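Local coordinates for capsid protein (Infectious hypodermal and hematopoietic necrosis virus, PDB 3N7X) that forms the icosahedral shell of a shrimp-infecting parvovirus, a brevidensovirus, assembling from sixty copies into a capsid that binds calcium ions, at residues A93-Q97 with R98-V102. Residues are numbered along the deposited sequence; the frame is centred on the assembly and turned at random.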
loop_
_atom_site.group_PDB
_atom_site.type_symbol
_atom_site.label_atom_id
_atom_site.label_comp_id
_atom_site.label_asym_id
_atom_site.label_seq_id
_atom_site.Cartn_x
_atom_site.Cartn_y
_atom_site.Cartn_z
ATOM N N ALA A 93 -1.315 -53.288 -94.493
ATOM C CA ALA A 93 -1.701 -53.364 -93.092
ATOM C C ALA A 93 -1.204 -54.676 -92.491
ATOM O O ALA A 93 -1.315 -55.733 -93.109
ATOM C CB ALA A 93 -3.219 -53.264 -92.956
ATOM N N THR A 94 -0.641 -54.602 -91.290
ATOM C CA THR A 94 -0.145 -55.791 -90.606
ATOM C C THR A 94 -0.315 -55.544 -89.108
ATOM O O THR A 94 -0.222 -54.409 -88.645
ATOM C CB THR A 94 1.348 -56.058 -90.952
ATOM O OG1 THR A 94 1.738 -57.337 -90.441
ATOM C CG2 THR A 94 2.246 -54.986 -90.347
ATOM N N GLU A 95 -0.583 -56.590 -88.342
ATOM C CA GLU A 95 -0.770 -56.385 -86.917
ATOM C C GLU A 95 0.526 -56.051 -86.187
ATOM O O GLU A 95 1.603 -56.510 -86.568
ATOM C CB GLU A 95 -1.458 -57.602 -86.283
ATOM C CG GLU A 95 -1.027 -58.944 -86.824
ATOM C CD GLU A 95 -1.867 -60.098 -86.281
ATOM O OE1 GLU A 95 -3.108 -60.069 -86.436
ATOM O OE2 GLU A 95 -1.278 -61.042 -85.706
ATOM N N THR A 96 0.409 -55.216 -85.155
ATOM C CA THR A 96 1.552 -54.819 -84.342
ATOM C C THR A 96 1.982 -56.011 -83.494
ATOM O O THR A 96 1.164 -56.873 -83.178
ATOM C CB THR A 96 1.181 -53.674 -83.385
ATOM O OG1 THR A 96 0.089 -54.091 -82.553
ATOM C CG2 THR A 96 0.776 -52.431 -84.161
ATOM N N GLN A 97 3.257 -56.062 -83.118
ATOM C CA GLN A 97 3.742 -57.167 -82.298
ATOM C C GLN A 97 2.892 -57.310 -81.049
ATOM O O GLN A 97 2.548 -58.424 -80.647
ATOM C CB GLN A 97 5.196 -56.952 -81.877
ATOM C CG GLN A 97 6.232 -57.500 -82.841
ATOM C CD GLN A 97 6.023 -58.973 -83.171
ATOM O OE1 GLN A 97 5.510 -59.310 -84.240
ATOM N NE2 GLN A 97 6.416 -59.853 -82.251
ATOM N N ARG A 98 2.553 -56.183 -80.435
ATOM C CA ARG A 98 1.752 -56.225 -79.226
ATOM C C ARG A 98 0.386 -56.850 -79.469
ATOM O O ARG A 98 -0.022 -57.749 -78.732
ATOM C CB ARG A 98 1.630 -54.826 -78.613
ATOM C CG ARG A 98 2.975 -54.328 -78.088
ATOM C CD ARG A 98 2.897 -53.087 -77.208
ATOM N NE ARG A 98 4.201 -52.849 -76.591
ATOM C CZ ARG A 98 4.404 -52.189 -75.453
ATOM N NH1 ARG A 98 3.385 -51.673 -74.777
ATOM N NH2 ARG A 98 5.636 -52.068 -74.975
ATOM N N TYR A 99 -0.321 -56.409 -80.502
ATOM C CA TYR A 99 -1.622 -57.002 -80.763
ATOM C C TYR A 99 -1.449 -58.494 -81.038
ATOM O O TYR A 99 -2.179 -59.329 -80.504
ATOM C CB TYR A 99 -2.305 -56.323 -81.953
ATOM C CG TYR A 99 -3.577 -57.021 -82.396
ATOM C CD1 TYR A 99 -4.519 -57.468 -81.463
ATOM C CD2 TYR A 99 -3.835 -57.250 -83.751
ATOM C CE1 TYR A 99 -5.687 -58.129 -81.869
ATOM C CE2 TYR A 99 -4.998 -57.905 -84.167
ATOM C CZ TYR A 99 -5.918 -58.344 -83.223
ATOM O OH TYR A 99 -7.058 -58.997 -83.640
ATOM N N LYS A 100 -0.458 -58.821 -81.858
ATOM C CA LYS A 100 -0.187 -60.202 -82.222
ATOM C C LYS A 100 -0.007 -61.127 -81.018
ATOM O O LYS A 100 -0.548 -62.231 -80.990
ATOM C CB LYS A 100 1.059 -60.253 -83.103
ATOM C CG LYS A 100 1.407 -61.625 -83.637
ATOM C CD LYS A 100 2.638 -61.536 -84.522
ATOM C CE LYS A 100 3.048 -62.894 -85.080
ATOM N NZ LYS A 100 4.275 -62.789 -85.935
ATOM N N MET A 101 0.739 -60.669 -80.021
ATOM C CA MET A 101 1.005 -61.477 -78.839
ATOM C C MET A 101 -0.141 -61.628 -77.847
ATOM O O MET A 101 -0.095 -62.519 -77.000
ATOM C CB MET A 101 2.216 -60.924 -78.099
ATOM C CG MET A 101 3.461 -60.826 -78.953
ATOM S SD MET A 101 4.088 -62.440 -79.404
ATOM C CE MET A 101 5.300 -62.661 -78.166
ATOM N N VAL A 102 -1.157 -60.772 -77.928
ATOM C CA VAL A 102 -2.281 -60.864 -76.995
ATOM C C VAL A 102 -3.599 -61.117 -77.700
ATOM O O VAL A 102 -4.644 -61.221 -77.062
ATOM C CB VAL A 102 -2.437 -59.580 -76.156
ATOM C CG1 VAL A 102 -1.198 -59.363 -75.317
ATOM C CG2 VAL A 102 -2.690 -58.385 -77.063
HETATM O O HOH W 1 5.374 -59.823 -87.128
#
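With chi1 at 58°, Thr-96 holds OG1 between its own backbone N and carbonyl carbon, facing the first turn of the helix that follows; Tyr-99, its CG trans to the backbone N (chi1 172°), lays its ring back beside Glu-95. Thr-96 OG1 accepts from Tyr-99 N at 3.1 Å, and the same oxygen is also hydrogen-bonded to Leu-83 O. The Tyr-99 ring receives Glu-95 CB at its edge, close to the ring plane, 3.5 Å from CD2. Beyond CB, the Glu-95 carboxylate is turned 66° from that ring, with OE1 3.7 Å from Tyr-99 CE2. That Tyr-99 N to OG1 bond makes Thr-96 the N-cap of helix 97-109, where strand 93-95, paired antiparallel with 84-86, gives way to the helix. The regular i to i+4 bonding starts at once: Lys-100 N meets Thr-96 O at 2.9 Å in a nearly straight bond, and Met-101 N donates to Gln-97 O. The extended Lys-100 chain runs alongside the Gln-97 side chain, its CD 3.6 Å from Gln-97 OE1, while CG touches Glu-95 OE2. A water donates to Gln-97 OE1 at 2.9 Å and only weakly accepts from Lys-100 NZ. The other end of the amide, Gln-97 NE2, bonds Tyr-109 OH of a neighbouring subunit; Arg-98 NH1 forms a salt bridge to Asp-44 OD2 and Arg-98 NE a hydrogen bond to Pro-298 O, both of that same subunit.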